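Local coordinates for protein carbohydrate binding module (PDB 4V1K) that probably binds plant cell-wall polysaccharide as the carbohydrate-binding module of a family 9 glycoside hydrolase, Cel9A, of a bacterial cellulosome, at residues T42-I48 with G88-V94. Sequence-based numbering, arbitrary orientation. Where two conformers were deposited one is given.
Sequences TEVQVNI and GTITWKV
Strands 42-48 and 88-93 pair antiparallel at one side of the four-stranded sheet, with 87-93 the outermost strand and 41-49 bonded on its other flank to 121-131. Backbone hydrogen bonds run the whole length: V44 with W92, V46 with I90 and I48 with G88 each exchange two, and V94 N reaches T42 O at 2.9 Å from above the carbonyl plane. A water donates to that same T42 O and to V94 O, tying the strand end together. In the non-hydrogen-bonded pairs between, CA-H groups lean on carbonyls, as where Q45 CA lies 3.3 Å from I90 O.

Side chains alternate between two faces. V44, V46, I90 and W92 pack on F61, F112 and I110 of the second antiparallel sheet in a beta-sandwich, the fold common among carbohydrate-binding modules, while I48, on the same face, leans on F122 and I54. V44 CG2 comes obliquely to W92 CE3 (4.0 Å), while V94 CG2 sits over one face of the indole, 3.8 Å above its plane and offset to the rim. W92 also meets the ring of F61, nearly parallel.

E43, Q45, N47, T89, T91 and K93 make up the polar face. T89 and N47 lie side by side, and T89 OG1 donates to N47 OD1 at 2.7 Å, almost in line with the C=O. With OG1 beside the backbone N (chi1 -54°), the T89 methyl CG2 is left to pack on Q45 CB. N47 ND2 bonds S126, so the amide bridges three strands. A valine at T89 would probably leave N47 OD1 without this donor and the amide less firmly oriented. E43 lays its extended chain across T91, OE2 3.4 Å from methyl CG2.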
# COMPACT_ATOMS: atom_id res chain seq x y z
N THR A 42 -9.03 -1.37 -8.10
CA THR A 42 -8.60 -0.37 -9.08
C THR A 42 -7.60 0.64 -8.51
O THR A 42 -6.80 1.22 -9.27
CB THR A 42 -9.81 0.41 -9.64
OG1 THR A 42 -10.63 0.89 -8.57
CG2 THR A 42 -10.63 -0.49 -10.53
N GLU A 43 -7.66 0.86 -7.21
CA GLU A 43 -6.76 1.84 -6.59
C GLU A 43 -6.50 1.43 -5.14
O GLU A 43 -7.41 0.91 -4.46
CB GLU A 43 -7.42 3.24 -6.70
CG GLU A 43 -6.61 4.45 -6.38
CD GLU A 43 -7.38 5.74 -6.73
OE1 GLU A 43 -7.87 5.91 -7.87
OE2 GLU A 43 -7.54 6.59 -5.86
N VAL A 44 -5.29 1.74 -4.67
CA VAL A 44 -4.93 1.64 -3.25
C VAL A 44 -4.49 3.02 -2.75
O VAL A 44 -3.69 3.67 -3.41
CB VAL A 44 -3.80 0.64 -3.02
CG1 VAL A 44 -3.50 0.47 -1.54
CG2 VAL A 44 -4.15 -0.71 -3.61
N GLN A 45 -5.03 3.45 -1.62
CA GLN A 45 -4.65 4.70 -0.99
C GLN A 45 -4.14 4.46 0.43
O GLN A 45 -4.75 3.70 1.19
CB GLN A 45 -5.82 5.68 -0.93
CG GLN A 45 -6.29 6.11 -2.30
CD GLN A 45 -7.32 7.22 -2.27
OE1 GLN A 45 -8.12 7.30 -1.35
NE2 GLN A 45 -7.30 8.10 -3.29
N VAL A 46 -3.00 5.07 0.74
CA VAL A 46 -2.40 5.00 2.07
C VAL A 46 -2.41 6.43 2.64
O VAL A 46 -1.77 7.34 2.11
CB VAL A 46 -0.99 4.41 2.03
CG1 VAL A 46 -0.40 4.38 3.44
CG2 VAL A 46 -1.04 2.99 1.42
N ASN A 47 -3.15 6.60 3.74
CA ASN A 47 -3.29 7.90 4.42
C ASN A 47 -2.32 7.96 5.58
O ASN A 47 -2.37 7.12 6.49
CB ASN A 47 -4.73 8.11 4.86
CG ASN A 47 -5.67 8.15 3.68
OD1 ASN A 47 -5.59 9.05 2.85
ND2 ASN A 47 -6.54 7.17 3.58
N ILE A 48 -1.44 8.96 5.54
CA ILE A 48 -0.40 9.09 6.55
C ILE A 48 -0.41 10.45 7.22
O ILE A 48 -0.90 11.42 6.65
CB ILE A 48 1.01 8.79 5.99
CG1 ILE A 48 1.46 9.82 4.96
CG2 ILE A 48 1.11 7.40 5.41
CD1 ILE A 48 2.93 9.71 4.55
N GLY A 88 -1.31 13.48 4.57
CA GLY A 88 -1.64 13.36 3.16
C GLY A 88 -1.89 11.92 2.75
O GLY A 88 -1.97 11.03 3.61
N THR A 89 -1.96 11.71 1.44
CA THR A 89 -2.38 10.45 0.85
C THR A 89 -1.45 10.04 -0.29
O THR A 89 -1.10 10.85 -1.15
CB THR A 89 -3.81 10.60 0.30
OG1 THR A 89 -4.66 11.09 1.35
CG2 THR A 89 -4.34 9.27 -0.25
N ILE A 90 -1.01 8.78 -0.26
CA ILE A 90 -0.25 8.20 -1.35
C ILE A 90 -1.18 7.24 -2.09
O ILE A 90 -1.78 6.35 -1.49
CB ILE A 90 0.97 7.45 -0.82
CG1 ILE A 90 1.92 8.42 -0.10
CG2 ILE A 90 1.69 6.74 -1.94
CD1 ILE A 90 2.64 7.80 1.07
N THR A 91 -1.30 7.45 -3.38
CA THR A 91 -2.23 6.72 -4.24
C THR A 91 -1.48 5.87 -5.28
O THR A 91 -0.59 6.39 -6.00
CB THR A 91 -3.16 7.71 -4.96
OG1 THR A 91 -3.88 8.48 -4.00
CG2 THR A 91 -4.15 6.96 -5.86
N TRP A 92 -1.88 4.58 -5.36
CA TRP A 92 -1.48 3.69 -6.46
C TRP A 92 -2.68 3.31 -7.33
O TRP A 92 -3.61 2.68 -6.86
CB TRP A 92 -0.85 2.43 -5.89
CG TRP A 92 -0.37 1.44 -6.91
CD1 TRP A 92 0.21 1.71 -8.11
CD2 TRP A 92 -0.43 -0.00 -6.82
NE1 TRP A 92 0.52 0.56 -8.77
CE2 TRP A 92 0.14 -0.51 -8.01
CE3 TRP A 92 -0.89 -0.90 -5.85
CZ2 TRP A 92 0.27 -1.87 -8.27
CZ3 TRP A 92 -0.77 -2.29 -6.11
CH2 TRP A 92 -0.19 -2.75 -7.32
N LYS A 93 -2.64 3.72 -8.59
CA LYS A 93 -3.64 3.30 -9.58
C LYS A 93 -3.17 1.94 -10.13
O LYS A 93 -2.11 1.83 -10.75
CB LYS A 93 -3.79 4.35 -10.70
CG LYS A 93 -4.19 5.73 -10.13
CD LYS A 93 -4.58 6.76 -11.14
CE LYS A 93 -5.19 7.96 -10.41
NZ LYS A 93 -5.62 9.04 -11.34
N VAL A 94 -3.94 0.90 -9.81
CA VAL A 94 -3.52 -0.46 -10.09
C VAL A 94 -3.71 -0.78 -11.57
O VAL A 94 -4.81 -0.65 -12.10
CB VAL A 94 -4.31 -1.47 -9.23
CG1 VAL A 94 -3.80 -2.87 -9.46
CG2 VAL A 94 -4.19 -1.12 -7.73
O HOH W 1 -6.89 1.70 -12.02